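Local coordinates for geranyltranstransferase (Thermotoga neapolitana, PDB 4WK5), which probably acts as a magnesium-dependent prenyltransferase of the FPP/GGPP synthase family, joining isoprenoid diphosphates in isoprenoid biosynthesis, at residues E26-R31 / I59-V64; R30-L35 / V85-T90. All coordinates share one frame; numbering follows the deposited sequence. Where two conformers were deposited one is given.

Contact 1. Residues E26-R31 / I59-V64; sequences ETIERR and IRPLLV
Ile28 reaches from helix 23-36 onto Pro61 and Leu62 in the first turns of helix 59-70, and the side chains that meet across this buried contact are apolar. The Ile28 and Pro61 side chains cross at about a right angle, with Ile28 CD1 3.6 Å from Pro61 CB and Ile28 CG2 4.0 Å from Pro61 CG, so both branches of the isoleucine rest against CB and CG of the proline. CG1 of Ile28 stands anti to its own carbonyl carbon (chi1 -67°) and the chain runs on extended, which carries CD1 to Leu62 CD2 at 3.8 Å and packs the same methyl against the backbone N of Leu62 at 3.7 Å. Arg60 and Pro61 close the Gly-Gly-Lys-Arg-x-Arg-Pro signature of trans-prenyl synthases, which in relatives contributes to binding isopentenyl diphosphate. Trimming Ile28 to an alanine would probably leave a gap over Pro61 and Leu62, since CD1 makes the closest approaches to both. Charged pairs flank the apolar patch: Glu29 forms salt bridges with Lys25 and with Arg58, just ahead of helix 59-70, while Arg31 pairs with Asp80 and Glu76 on helix 75-96.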
ATOM      1  N   GLU A  26       0.019 -21.954 -14.509  1.00 25.91           N
ATOM      2  CA  GLU A  26       0.809 -21.359 -15.576  1.00 30.91           C
ATOM      3  C   GLU A  26       0.207 -20.012 -15.995  1.00 27.66           C
ATOM      4  O   GLU A  26       0.942 -19.060 -16.238  1.00 25.27           O
ATOM      5  CB  GLU A  26       0.931 -22.322 -16.760  1.00 34.10           C
ATOM      6  CG  GLU A  26       1.948 -23.413 -16.463  1.00 36.33           C
ATOM      7  CD  GLU A  26       2.249 -24.309 -17.643  1.00 42.31           C
ATOM      8  OE1 GLU A  26       1.527 -24.243 -18.662  1.00 36.39           O
ATOM      9  OE2 GLU A  26       3.226 -25.083 -17.541  1.00 44.85           O
ATOM     10  N   THR A  27      -1.121 -19.927 -16.028  1.00 25.03           N
ATOM     11  CA  THR A  27      -1.801 -18.672 -16.338  1.00 24.23           C
ATOM     12  C   THR A  27      -1.445 -17.592 -15.319  1.00 23.38           C
ATOM     13  O   THR A  27      -1.139 -16.447 -15.686  1.00 26.00           O
ATOM     14  CB  THR A  27      -3.323 -18.863 -16.383  1.00 28.57           C
ATOM     15  OG1 THR A  27      -3.643 -19.712 -17.486  1.00 33.27           O
ATOM     16  CG2 THR A  27      -4.032 -17.525 -16.553  1.00 34.57           C
ATOM     17  N   ILE A  28      -1.436 -17.978 -14.048  1.00 21.51           N
ATOM     18  CA  ILE A  28      -1.057 -17.057 -12.973  1.00 19.14           C
ATOM     19  C   ILE A  28       0.404 -16.617 -13.125  1.00 20.34           C
ATOM     20  O   ILE A  28       0.702 -15.425 -13.037  1.00 20.00           O
ATOM     21  CB  ILE A  28      -1.281 -17.692 -11.587  1.00 19.77           C
ATOM     22  CG1 ILE A  28      -2.783 -17.883 -11.338  1.00 22.52           C
ATOM     23  CG2 ILE A  28      -0.680 -16.817 -10.480  1.00 21.11           C
ATOM     24  CD1 ILE A  28      -3.092 -18.894 -10.246  1.00 26.73           C
ATOM     25  N   GLU A  29       1.311 -17.558 -13.366  1.00 20.85           N
ATOM     26  CA  GLU A  29       2.732 -17.213 -13.471  1.00 22.91           C
ATOM     27  C   GLU A  29       3.012 -16.294 -14.652  1.00 23.56           C
ATOM     28  O   GLU A  29       3.834 -15.372 -14.559  1.00 21.46           O
ATOM     29  CB  GLU A  29       3.592 -18.474 -13.583  1.00 22.45           C
ATOM     30  CG  GLU A  29       3.442 -19.427 -12.395  1.00 23.99           C
ATOM     31  CD  GLU A  29       4.131 -18.923 -11.125  1.00 25.74           C
ATOM     32  OE1 GLU A  29       4.792 -17.855 -11.160  1.00 22.43           O
ATOM     33  OE2 GLU A  29       4.000 -19.598 -10.086  1.00 26.14           O
ATOM     34  N   ARG A  30       2.345 -16.567 -15.769  1.00 22.68           N
ATOM     35  CA  ARG A  30       2.474 -15.753 -16.972  1.00 22.01           C
ATOM     36  C   ARG A  30       2.047 -14.315 -16.722  1.00 22.53           C
ATOM     37  O   ARG A  30       2.766 -13.365 -17.060  1.00 22.30           O
ATOM     38  CB  ARG A  30       1.637 -16.359 -18.099  1.00 25.58           C
ATOM     39  CG  ARG A  30       1.559 -15.522 -19.368  1.00 30.40           C
ATOM     40  CD  ARG A  30       2.913 -15.373 -20.023  1.00 39.63           C
ATOM     41  NE  ARG A  30       2.792 -14.850 -21.383  1.00 46.84           N
ATOM     42  CZ  ARG A  30       3.714 -14.109 -21.987  1.00 45.43           C
ATOM     43  NH1 ARG A  30       4.831 -13.782 -21.348  1.00 30.32           N
ATOM     44  NH2 ARG A  30       3.517 -13.690 -23.233  1.00 43.46           N
ATOM     45  N   ARG A  31       0.870 -14.147 -16.128  1.00 20.45           N
ATOM     46  CA  ARG A  31       0.373 -12.801 -15.918  1.00 22.36           C
ATOM     47  C   ARG A  31       1.205 -12.056 -14.871  1.00 22.89           C
ATOM     48  O   ARG A  31       1.514 -10.875 -15.049  1.00 22.73           O
ATOM     49  CB  ARG A  31      -1.099 -12.817 -15.499  1.00 23.69           C
ATOM     50  CG  ARG A  31      -1.626 -11.425 -15.178  1.00 27.47           C
ATOM     51  CD  ARG A  31      -1.642 -10.511 -16.408  1.00 35.42           C
ATOM     52  NE  ARG A  31      -2.698 -10.890 -17.337  1.00 50.62           N
ATOM     53  CZ  ARG A  31      -3.959 -10.480 -17.237  1.00 58.38           C
ATOM     54  NH1 ARG A  31      -4.322  -9.679 -16.244  1.00 64.29           N
ATOM     55  NH2 ARG A  31      -4.859 -10.880 -18.125  1.00 54.67           N
ATOM     56  N   ILE A  59      -1.342 -20.731  -3.752  1.00 19.54           N
ATOM     57  CA  ILE A  59      -2.635 -21.241  -3.286  1.00 20.48           C
ATOM     58  C   ILE A  59      -3.749 -20.191  -3.374  1.00 19.98           C
ATOM     59  O   ILE A  59      -4.861 -20.482  -3.811  1.00 19.74           O
ATOM     60  CB  ILE A  59      -2.519 -21.759  -1.843  1.00 22.91           C
ATOM     61  CG1 ILE A  59      -1.581 -22.971  -1.796  1.00 28.45           C
ATOM     62  CG2 ILE A  59      -3.882 -22.124  -1.292  1.00 25.26           C
ATOM     63  CD1 ILE A  59      -1.896 -24.038  -2.831  1.00 40.37           C
ATOM     64  N   ARG A  60      -3.443 -18.958  -2.992  1.00 19.99           N
ATOM     65  CA  ARG A  60      -4.475 -17.923  -2.976  1.00 18.82           C
ATOM     66  C   ARG A  60      -4.988 -17.574  -4.376  1.00 19.06           C
ATOM     67  O   ARG A  60      -6.202 -17.563  -4.589  1.00 19.37           O
ATOM     68  CB  ARG A  60      -3.964 -16.672  -2.253  1.00 19.51           C
ATOM     69  CG  ARG A  60      -3.767 -16.894  -0.759  1.00 20.18           C
ATOM     70  CD  ARG A  60      -2.869 -15.804  -0.135  1.00 20.99           C
ATOM     71  NE  ARG A  60      -2.549 -16.119   1.262  1.00 20.07           N
ATOM     72  CZ  ARG A  60      -1.565 -16.931   1.640  1.00 20.56           C
ATOM     73  NH1 ARG A  60      -0.791 -17.507   0.734  1.00 23.65           N
ATOM     74  NH2 ARG A  60      -1.352 -17.168   2.934  1.00 22.22           N
ATOM     75  N   PRO A  61      -4.086 -17.287  -5.343  1.00 17.61           N
ATOM     76  CA  PRO A  61      -4.661 -16.972  -6.660  1.00 18.22           C
ATOM     77  C   PRO A  61      -5.343 -18.184  -7.295  1.00 20.56           C
ATOM     78  O   PRO A  61      -6.330 -18.027  -8.020  1.00 19.52           O
ATOM     79  CB  PRO A  61      -3.444 -16.529  -7.492  1.00 19.03           C
ATOM     80  CG  PRO A  61      -2.239 -17.049  -6.758  1.00 17.14           C
ATOM     81  CD  PRO A  61      -2.632 -17.022  -5.299  1.00 16.91           C
ATOM     82  N   LEU A  62      -4.823 -19.380  -7.035  1.00 18.36           N
ATOM     83  CA  LEU A  62      -5.487 -20.583  -7.536  1.00 22.81           C
ATOM     84  C   LEU A  62      -6.893 -20.711  -6.961  1.00 23.19           C
ATOM     85  O   LEU A  62      -7.811 -21.112  -7.667  1.00 21.61           O
ATOM     86  CB  LEU A  62      -4.670 -21.834  -7.216  1.00 20.70           C
ATOM     87  CG  LEU A  62      -3.444 -22.090  -8.096  1.00 22.29           C
ATOM     88  CD1 LEU A  62      -2.563 -23.160  -7.466  1.00 22.87           C
ATOM     89  CD2 LEU A  62      -3.888 -22.515  -9.491  1.00 27.37           C
ATOM     90  N   LEU A  63      -7.066 -20.363  -5.689  1.00 20.09           N
ATOM     91  CA  LEU A  63      -8.388 -20.393  -5.070  1.00 20.12           C
ATOM     92  C   LEU A  63      -9.339 -19.390  -5.729  1.00 20.71           C
ATOM     93  O   LEU A  63     -10.499 -19.714  -5.996  1.00 21.75           O
ATOM     94  CB  LEU A  63      -8.272 -20.126  -3.567  1.00 18.77           C
ATOM     95  CG  LEU A  63      -9.503 -20.185  -2.681  1.00 25.82           C
ATOM     96  CD1 LEU A  63     -10.083 -21.611  -2.688  1.00 23.55           C
ATOM     97  CD2 LEU A  63      -9.094 -19.760  -1.269  1.00 26.38           C
ATOM     98  N   VAL A  64      -8.854 -18.184  -6.014  1.00 21.16           N
ATOM     99  CA  VAL A  64      -9.670 -17.211  -6.737  1.00 20.32           C
ATOM    100  C   VAL A  64     -10.138 -17.792  -8.083  1.00 22.30           C
ATOM    101  O   VAL A  64     -11.320 -17.696  -8.437  1.00 22.40           O
ATOM    102  CB  VAL A  64      -8.909 -15.901  -6.971  1.00 18.98           C
ATOM    103  CG1 VAL A  64      -9.719 -14.968  -7.870  1.00 19.90           C
ATOM    104  CG2 VAL A  64      -8.581 -15.241  -5.623  1.00 19.49           C
TER

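Contact 2. Residues R30-L35 / V85-T90; sequences RRIEEL and VELFHT
Ile32 and Leu87 lie side by side and run past each other in opposite directions, each directed from its own helix toward the other. Ile32 CG1 comes to 3.7 Å from Leu87 CD2, and Ile32 CD1 sits beside the same methyl at 3.8 Å, so one leucine branch lies along the outer half of the isoleucine. That reach follows from the first torsion of Ile32: CG1 is roughly anti to the backbone N (chi1 -159°) and the chain continues extended. Its CD1 also touches Glu86 CG at 3.8 Å. The glutamate meets Ile32 with its aliphatic part, for its chain bends at chi2 and takes the carboxylate away to a salt bridge with Arg58. The other branch of Leu87 meets Leu35, whose side chain crosses it at about a right angle, CD1 to CD1 at 4.1 Å.

The short helical segments cross at -62° with their axes 11.3 Å apart at closest approach, joining helix 23-36 to helix 75-96 of this mainly helical prenyl synthase fold. Helix 119-138 extends the apolar layer, its Leu129 and Ala133 touching Leu87. Thr90 OG1 donates to Glu86 O at 2.9 Å, one turn back, while Thr90 N approaches that oxygen from the other face of the carbonyl plane. The Thr90 hydroxyl is therefore satisfied within its own helix. With the polar ends paired in these ways, the junction itself rests on the fit of hydrocarbon surfaces.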
ATOM      1  N   ARG A  30       2.345 -16.567 -15.769  1.00 22.68           N
ATOM      2  CA  ARG A  30       2.474 -15.753 -16.972  1.00 22.01           C
ATOM      3  C   ARG A  30       2.047 -14.315 -16.722  1.00 22.53           C
ATOM      4  O   ARG A  30       2.766 -13.365 -17.060  1.00 22.30           O
ATOM      5  CB  ARG A  30       1.637 -16.359 -18.099  1.00 25.58           C
ATOM      6  CG  ARG A  30       1.559 -15.522 -19.368  1.00 30.40           C
ATOM      7  CD  ARG A  30       2.913 -15.373 -20.023  1.00 39.63           C
ATOM      8  NE  ARG A  30       2.792 -14.850 -21.383  1.00 46.84           N
ATOM      9  CZ  ARG A  30       3.714 -14.109 -21.987  1.00 45.43           C
ATOM     10  NH1 ARG A  30       4.831 -13.782 -21.348  1.00 30.32           N
ATOM     11  NH2 ARG A  30       3.517 -13.690 -23.233  1.00 43.46           N
ATOM     12  N   ARG A  31       0.870 -14.147 -16.128  1.00 20.45           N
ATOM     13  CA  ARG A  31       0.373 -12.801 -15.918  1.00 22.36           C
ATOM     14  C   ARG A  31       1.205 -12.056 -14.871  1.00 22.89           C
ATOM     15  O   ARG A  31       1.514 -10.875 -15.049  1.00 22.73           O
ATOM     16  CB  ARG A  31      -1.099 -12.817 -15.499  1.00 23.69           C
ATOM     17  CG  ARG A  31      -1.626 -11.425 -15.178  1.00 27.47           C
ATOM     18  CD  ARG A  31      -1.642 -10.511 -16.408  1.00 35.42           C
ATOM     19  NE  ARG A  31      -2.698 -10.890 -17.337  1.00 50.62           N
ATOM     20  CZ  ARG A  31      -3.959 -10.480 -17.237  1.00 58.38           C
ATOM     21  NH1 ARG A  31      -4.322  -9.679 -16.244  1.00 64.29           N
ATOM     22  NH2 ARG A  31      -4.859 -10.880 -18.125  1.00 54.67           N
ATOM     23  N   ILE A  32       1.584 -12.730 -13.788  1.00 20.00           N
ATOM     24  CA  ILE A  32       2.276 -12.000 -12.732  1.00 19.27           C
ATOM     25  C   ILE A  32       3.689 -11.589 -13.204  1.00 21.28           C
ATOM     26  O   ILE A  32       4.169 -10.515 -12.836  1.00 20.11           O
ATOM     27  CB  ILE A  32       2.309 -12.799 -11.387  1.00 21.09           C
ATOM     28  CG1 ILE A  32       2.549 -11.840 -10.213  1.00 21.69           C
ATOM     29  CG2 ILE A  32       3.303 -13.958 -11.414  1.00 22.71           C
ATOM     30  CD1 ILE A  32       2.432 -12.497  -8.836  1.00 22.71           C
ATOM     31  N   GLU A  33       4.338 -12.400 -14.037  0.55 19.44           N
ATOM     32  CA  GLU A  33       5.658 -12.003 -14.523  0.55 18.76           C
ATOM     33  C   GLU A  33       5.572 -10.838 -15.506  0.55 21.94           C
ATOM     34  O   GLU A  33       6.496 -10.027 -15.596  0.55 23.66           O
ATOM     35  CB  GLU A  33       6.382 -13.176 -15.170  0.55 22.06           C
ATOM     36  CG  GLU A  33       6.866 -14.231 -14.179  0.55 23.12           C
ATOM     37  CD  GLU A  33       7.870 -13.712 -13.139  0.55 20.32           C
ATOM     38  OE1 GLU A  33       8.355 -12.571 -13.250  0.55 22.46           O
ATOM     39  OE2 GLU A  33       8.207 -14.480 -12.219  0.55 15.51           O
ATOM     40  N   GLU A  34       4.469 -10.755 -16.243  1.00 20.39           N
ATOM     41  CA  GLU A  34       4.247  -9.613 -17.130  1.00 23.89           C
ATOM     42  C   GLU A  34       4.181  -8.314 -16.329  1.00 22.50           C
ATOM     43  O   GLU A  34       4.752  -7.285 -16.735  1.00 23.07           O
ATOM     44  CB  GLU A  34       2.962  -9.784 -17.946  1.00 25.57           C
ATOM     45  CG  GLU A  34       3.074 -10.773 -19.073  1.00 38.59           C
ATOM     46  CD  GLU A  34       1.753 -11.000 -19.786  1.00 49.44           C
ATOM     47  OE1 GLU A  34       0.702 -10.569 -19.261  1.00 45.26           O
ATOM     48  OE2 GLU A  34       1.772 -11.601 -20.881  1.00 49.98           O
ATOM     49  N   LEU A  35       3.503  -8.367 -15.187  1.00 21.31           N
ATOM     50  CA  LEU A  35       3.285  -7.164 -14.379  1.00 22.10           C
ATOM     51  C   LEU A  35       4.543  -6.689 -13.663  1.00 23.39           C
ATOM     52  O   LEU A  35       4.699  -5.487 -13.418  1.00 26.25           O
ATOM     53  CB  LEU A  35       2.172  -7.403 -13.344  1.00 22.10           C
ATOM     54  CG  LEU A  35       0.780  -7.586 -13.945  1.00 25.04           C
ATOM     55  CD1 LEU A  35      -0.196  -7.980 -12.854  1.00 25.57           C
ATOM     56  CD2 LEU A  35       0.330  -6.308 -14.622  1.00 27.28           C
ATOM     57  N   VAL A  85      -4.110 -10.534  -5.576  1.00 16.78           N
ATOM     58  CA  VAL A  85      -4.008 -11.166  -4.275  1.00 17.62           C
ATOM     59  C   VAL A  85      -2.596 -11.723  -4.092  1.00 16.64           C
ATOM     60  O   VAL A  85      -1.998 -11.615  -3.018  1.00 17.95           O
ATOM     61  CB  VAL A  85      -5.071 -12.277  -4.116  1.00 21.93           C
ATOM     62  CG1 VAL A  85      -4.770 -13.148  -2.919  1.00 28.51           C
ATOM     63  CG2 VAL A  85      -6.472 -11.641  -3.993  1.00 17.72           C
ATOM     64  N   GLU A  86      -2.039 -12.294  -5.151  1.00 17.82           N
ATOM     65  CA  GLU A  86      -0.708 -12.883  -5.010  1.00 17.29           C
ATOM     66  C   GLU A  86       0.372 -11.803  -4.904  1.00 15.57           C
ATOM     67  O   GLU A  86       1.346 -11.980  -4.159  1.00 17.01           O
ATOM     68  CB  GLU A  86      -0.396 -13.834  -6.176  1.00 19.99           C
ATOM     69  CG  GLU A  86       0.929 -14.618  -6.030  1.00 18.96           C
ATOM     70  CD  GLU A  86       0.978 -15.582  -4.836  1.00 25.55           C
ATOM     71  OE1 GLU A  86      -0.056 -15.838  -4.186  1.00 21.94           O
ATOM     72  OE2 GLU A  86       2.081 -16.082  -4.536  1.00 22.91           O
ATOM     73  N   LEU A  87       0.221 -10.695  -5.631  1.00 17.34           N
ATOM     74  CA  LEU A  87       1.153  -9.574  -5.479  1.00 16.90           C
ATOM     75  C   LEU A  87       1.134  -9.042  -4.045  1.00 16.74           C
ATOM     76  O   LEU A  87       2.181  -8.748  -3.457  1.00 17.19           O
ATOM     77  CB  LEU A  87       0.814  -8.454  -6.464  1.00 17.11           C
ATOM     78  CG  LEU A  87       1.134  -8.777  -7.934  1.00 18.79           C
ATOM     79  CD1 LEU A  87       0.457  -7.760  -8.844  1.00 19.87           C
ATOM     80  CD2 LEU A  87       2.640  -8.777  -8.172  1.00 19.75           C
ATOM     81  N   PHE A  88      -0.061  -8.928  -3.477  1.00 15.72           N
ATOM     82  CA  PHE A  88      -0.198  -8.444  -2.110  1.00 16.10           C
ATOM     83  C   PHE A  88       0.472  -9.401  -1.132  1.00 16.21           C
ATOM     84  O   PHE A  88       1.194  -8.966  -0.218  1.00 15.87           O
ATOM     85  CB  PHE A  88      -1.680  -8.238  -1.746  1.00 15.92           C
ATOM     86  CG  PHE A  88      -1.869  -7.505  -0.451  1.00 17.05           C
ATOM     87  CD1 PHE A  88      -1.804  -8.176   0.756  1.00 18.32           C
ATOM     88  CD2 PHE A  88      -2.056  -6.126  -0.449  1.00 18.30           C
ATOM     89  CE1 PHE A  88      -1.937  -7.485   1.964  1.00 20.73           C
ATOM     90  CE2 PHE A  88      -2.191  -5.432   0.760  1.00 17.49           C
ATOM     91  CZ  PHE A  88      -2.129  -6.112   1.951  1.00 18.14           C
ATOM     92  N   HIS A  89       0.227 -10.699  -1.325  1.00 15.67           N
ATOM     93  CA  HIS A  89       0.822 -11.720  -0.472  1.00 15.72           C
ATOM     94  C   HIS A  89       2.355 -11.665  -0.564  1.00 16.03           C
ATOM     95  O   HIS A  89       3.049 -11.719   0.460  1.00 15.90           O
ATOM     96  CB  HIS A  89       0.294 -13.105  -0.858  1.00 16.43           C
ATOM     97  CG  HIS A  89       0.990 -14.235  -0.157  1.00 22.00           C
ATOM     98  ND1 HIS A  89       0.966 -14.392   1.209  1.00 25.25           N
ATOM     99  CD2 HIS A  89       1.754 -15.244  -0.637  1.00 23.26           C
ATOM    100  CE1 HIS A  89       1.676 -15.454   1.542  1.00 22.97           C
ATOM    101  NE2 HIS A  89       2.169 -15.987   0.439  1.00 25.20           N
ATOM    102  N   THR A  90       2.876 -11.534  -1.788  1.00 16.30           N
ATOM    103  CA  THR A  90       4.325 -11.456  -1.990  1.00 15.94           C
ATOM    104  C   THR A  90       4.923 -10.267  -1.247  1.00 17.69           C
ATOM    105  O   THR A  90       5.930 -10.397  -0.545  1.00 16.86           O
ATOM    106  CB  THR A  90       4.662 -11.369  -3.496  1.00 18.02           C
ATOM    107  OG1 THR A  90       4.145 -12.547  -4.152  1.00 19.12           O
ATOM    108  CG2 THR A  90       6.174 -11.280  -3.707  1.00 21.18           C
TER

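In the fold
Contacts 1 and 2 start from one helix, 23-36, where Ile28 and Ile32, a turn apart, pack on helix 59-70 and helix 75-96 respectively. Their centres are 8 Å apart, each about 12 Å from the centre of the chain. The two partner helices also pack on each other: Pro61 CD lies 3.0 Å from Glu86 OE1, and Arg60 CB lies 3.7 Å from Val85 CG1. Both partner helices border regions that in relatives form the active site: the signature that runs into the start of helix 59-70, and the first aspartate-rich motif at the C-terminal end of helix 75-96. Away from helix 23-36, Phe88 meets Phe131 of the second subunit.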